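Local structure of periplasmic binding protein (Veillonella parvula, 4OVK) at residues V268-G274 and I330-N336. The protein probably captures a solute outside the cell membrane, most likely an iron chelate or a related metal complex, and hands it to an ABC transporter for import. Residues are numbered along the deposited sequence.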
ATOM      1  N   VAL A 268      12.685 -16.715   4.327  1.00 16.35           N
ATOM      2  CA  VAL A 268      11.586 -16.463   3.380  1.00 15.22           C
ATOM      3  C   VAL A 268      10.406 -15.932   4.175  1.00 13.77           C
ATOM      4  O   VAL A 268       9.885 -16.606   5.080  1.00 15.66           O
ATOM      5  CB  VAL A 268      11.135 -17.736   2.641  1.00 16.11           C
ATOM      6  CG1 VAL A 268      10.064 -17.415   1.597  1.00 17.03           C
ATOM      7  CG2 VAL A 268      12.313 -18.448   1.995  1.00 17.34           C
ATOM      8  N   TYR A 269       9.983 -14.721   3.839  1.00 13.64           N
ATOM      9  CA  TYR A 269       9.010 -13.987   4.641  1.00 13.54           C
ATOM     10  C   TYR A 269       7.849 -13.475   3.803  1.00 13.60           C
ATOM     11  O   TYR A 269       8.071 -12.837   2.772  1.00 13.61           O
ATOM     12  CB  TYR A 269       9.678 -12.783   5.271  1.00 14.28           C
ATOM     13  CG  TYR A 269      10.892 -13.109   6.118  1.00 14.54           C
ATOM     14  CD1 TYR A 269      10.753 -13.698   7.361  1.00 17.06           C
ATOM     15  CD2 TYR A 269      12.177 -12.822   5.666  1.00 14.50           C
ATOM     16  CE1 TYR A 269      11.873 -13.984   8.145  1.00 18.58           C
ATOM     17  CE2 TYR A 269      13.286 -13.089   6.436  1.00 16.80           C
ATOM     18  CZ  TYR A 269      13.132 -13.680   7.676  1.00 18.57           C
ATOM     19  OH  TYR A 269      14.253 -13.951   8.449  1.00 18.77           O
ATOM     20  N   LYS A 270       6.626 -13.718   4.270  1.00 12.71           N
ATOM     21  CA  LYS A 270       5.436 -13.092   3.679  1.00 12.44           C
ATOM     22  C   LYS A 270       5.286 -11.625   4.105  1.00 11.51           C
ATOM     23  O   LYS A 270       5.271 -11.297   5.304  1.00 11.13           O
ATOM     24  CB  LYS A 270       4.193 -13.875   4.079  1.00 11.54           C
ATOM     25  CG  LYS A 270       2.876 -13.414   3.461  1.00 12.78           C
ATOM     26  CD  LYS A 270       2.787 -13.772   1.995  1.00 13.26           C
ATOM     27  CE  LYS A 270       1.347 -13.852   1.534  1.00 12.96           C
ATOM     28  NZ  LYS A 270       1.242 -14.082   0.076  1.00 15.30           N
ATOM     29  N   ALA A 271       5.153 -10.735   3.130  1.00 10.74           N
ATOM     30  CA  ALA A 271       4.996  -9.318   3.443  1.00 11.69           C
ATOM     31  C   ALA A 271       3.746  -9.086   4.290  1.00 12.55           C
ATOM     32  O   ALA A 271       2.704  -9.701   4.049  1.00 13.70           O
ATOM     33  CB  ALA A 271       4.902  -8.493   2.176  1.00 13.39           C
ATOM     34  N   PRO A 272       3.836  -8.184   5.267  1.00 12.16           N
ATOM     35  CA  PRO A 272       2.641  -7.831   6.031  1.00 13.40           C
ATOM     36  C   PRO A 272       1.571  -7.125   5.201  1.00 14.23           C
ATOM     37  O   PRO A 272       1.840  -6.616   4.093  1.00 16.61           O
ATOM     38  CB  PRO A 272       3.169  -6.876   7.099  1.00 14.05           C
ATOM     39  CG  PRO A 272       4.624  -7.092   7.131  1.00 15.23           C
ATOM     40  CD  PRO A 272       5.016  -7.443   5.737  1.00 13.81           C
HETATM   41  N   MSE A 273       0.366  -7.113   5.746  1.00 13.35           N
HETATM   42  CA  MSE A 273      -0.740  -6.351   5.184  1.00 15.15           C
HETATM   43  C   MSE A 273      -1.571  -5.786   6.304  1.00 12.74           C
HETATM   44  O   MSE A 273      -2.048  -6.520   7.154  1.00 14.07           O
HETATM   45  CB  MSE A 273      -1.552  -7.273   4.295  1.00 19.01           C
HETATM   46  CG  MSE A 273      -2.867  -6.609   3.910  1.00 24.47           C
HETATM   47 SE   MSE A 273      -3.581  -7.595   2.390  0.75 34.84          SE
HETATM   48  CE  MSE A 273      -4.669  -8.801   3.486  1.00 32.49           C
ATOM     49  N   GLY A 274      -1.746  -4.467   6.293  1.00 12.48           N
ATOM     50  CA  GLY A 274      -2.577  -3.772   7.243  1.00 11.72           C
ATOM     51  C   GLY A 274      -3.904  -3.477   6.572  1.00 11.14           C
ATOM     52  O   GLY A 274      -4.587  -4.401   6.143  1.00 11.87           O
ATOM     53  N   ILE A 330      -1.599  -9.182  10.969  1.00 12.36           N
ATOM     54  CA  ILE A 330      -1.065  -8.102  10.136  1.00 11.10           C
ATOM     55  C   ILE A 330       0.399  -8.351   9.763  1.00 11.54           C
ATOM     56  O   ILE A 330       0.772  -8.221   8.603  1.00 12.07           O
ATOM     57  CB  ILE A 330      -1.193  -6.740  10.839  1.00 11.26           C
ATOM     58  CG1 ILE A 330      -2.679  -6.358  10.920  1.00 12.53           C
ATOM     59  CG2 ILE A 330      -0.349  -5.681  10.138  1.00 11.21           C
ATOM     60  CD1 ILE A 330      -2.975  -5.170  11.812  1.00 16.32           C
ATOM     61  N   LEU A 331       1.213  -8.735  10.745  1.00 11.14           N
ATOM     62  CA  LEU A 331       2.653  -8.847  10.531  1.00 10.51           C
ATOM     63  C   LEU A 331       3.116 -10.270  10.175  1.00 12.30           C
ATOM     64  O   LEU A 331       4.311 -10.485  10.003  1.00 13.52           O
ATOM     65  CB  LEU A 331       3.398  -8.353  11.780  1.00 12.11           C
ATOM     66  CG  LEU A 331       3.246  -6.875  12.157  1.00 12.00           C
ATOM     67  CD1 LEU A 331       4.037  -6.538  13.415  1.00 13.04           C
ATOM     68  CD2 LEU A 331       3.700  -6.005  10.988  1.00 13.71           C
ATOM     69  N   ASN A 332       2.179 -11.214  10.034  1.00 12.77           N
ATOM     70  CA  ASN A 332       2.506 -12.599   9.671  1.00 13.20           C
ATOM     71  C   ASN A 332       3.545 -13.205  10.633  1.00 14.14           C
ATOM     72  O   ASN A 332       4.478 -13.880  10.202  1.00 13.74           O
ATOM     73  CB  ASN A 332       3.014 -12.651   8.219  1.00 13.89           C
ATOM     74  CG  ASN A 332       1.920 -12.353   7.209  1.00 14.16           C
ATOM     75  OD1 ASN A 332       0.812 -12.826   7.349  1.00 18.68           O
ATOM     76  ND2 ASN A 332       2.236 -11.565   6.186  1.00 13.57           N
ATOM     77  N   ILE A 333       3.367 -12.963  11.930  1.00 14.30           N
ATOM     78  CA  ILE A 333       4.363 -13.361  12.936  1.00 15.38           C
ATOM     79  C   ILE A 333       4.490 -14.881  13.003  1.00 15.59           C
ATOM     80  O   ILE A 333       5.607 -15.404  12.954  1.00 16.94           O
ATOM     81  CB  ILE A 333       4.077 -12.708  14.299  1.00 17.73           C
ATOM     82  CG1 ILE A 333       4.369 -11.196  14.186  1.00 20.89           C
ATOM     83  CG2 ILE A 333       4.879 -13.371  15.427  1.00 19.42           C
ATOM     84  CD1 ILE A 333       3.991 -10.377  15.399  1.00 23.96           C
ATOM     85  N   SER A 334       3.358 -15.579  13.084  1.00 17.35           N
ATOM     86  CA  SER A 334       3.363 -17.045  13.105  1.00 20.82           C
ATOM     87  C   SER A 334       3.776 -17.621  11.763  1.00 19.17           C
ATOM     88  O   SER A 334       4.584 -18.566  11.707  1.00 19.26           O
ATOM     89  CB  SER A 334       1.987 -17.604  13.493  1.00 24.95           C
ATOM     90  OG  SER A 334       1.681 -17.293  14.842  1.00 29.28           O
ATOM     91  N   ILE A 335       3.210 -17.062  10.694  1.00 19.99           N
ATOM     92  CA  ILE A 335       3.497 -17.499   9.332  1.00 19.57           C
ATOM     93  C   ILE A 335       4.989 -17.402   9.013  1.00 16.41           C
ATOM     94  O   ILE A 335       5.569 -18.323   8.422  1.00 18.67           O
ATOM     95  CB  ILE A 335       2.632 -16.700   8.304  1.00 20.34           C
ATOM     96  CG1 ILE A 335       1.179 -17.200   8.357  1.00 26.05           C
ATOM     97  CG2 ILE A 335       3.175 -16.809   6.885  1.00 18.63           C
ATOM     98  CD1 ILE A 335       0.184 -16.355   7.581  1.00 29.31           C
ATOM     99  N   ASN A 336       5.608 -16.305   9.433  1.00 13.84           N
ATOM    100  CA  ASN A 336       7.017 -16.042   9.149  1.00 13.57           C
ATOM    101  C   ASN A 336       8.002 -16.530  10.208  1.00 14.95           C
ATOM    102  O   ASN A 336       9.205 -16.443  10.005  1.00 16.34           O
ATOM    103  CB  ASN A 336       7.225 -14.537   8.971  1.00 12.92           C
ATOM    104  CG  ASN A 336       6.621 -14.025   7.695  1.00 12.51           C
ATOM    105  OD1 ASN A 336       6.263 -14.797   6.805  1.00 13.30           O
ATOM    106  ND2 ASN A 336       6.492 -12.710   7.602  1.00 11.53           N
TER
HETATM  107  O   HOH W   1      10.226 -18.084   7.354  1.00 19.50           O
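At V268, the carbonyl O reaches a water at 2.7 Å that also lies 3.3 Å from N336 O, a long second link. Y269 bonds back into its sheet, to I234 and L236, and sets its ring edge against N336 CB. K270 turns its backbone outward, where the N336 amide reads both polar groups: K270 N donates to N336 OD1 (2.8 Å) and N336 ND2 to K270 O (3.0 Å), much as a further strand would. K270 O takes a second bond, from N332 ND2 (3.2 Å), while the K270 amine leads away to the carbonyls of S237, D240 and I242. N332, with positive phi, ends helix 324-331 in a Schellman motif. P272 CB packs on L331 CD2 (4.0 Å), and M273 N donates to I330 O (3.1 Å). G274 CA lies against I330 CG2 (4.1 Å). C-terminal helices thus cover edge strand 268-270 of the parallel 2-1-3-4 sheet at the core of the C-terminal α/β lobe of the bilobal periplasmic binding protein fold.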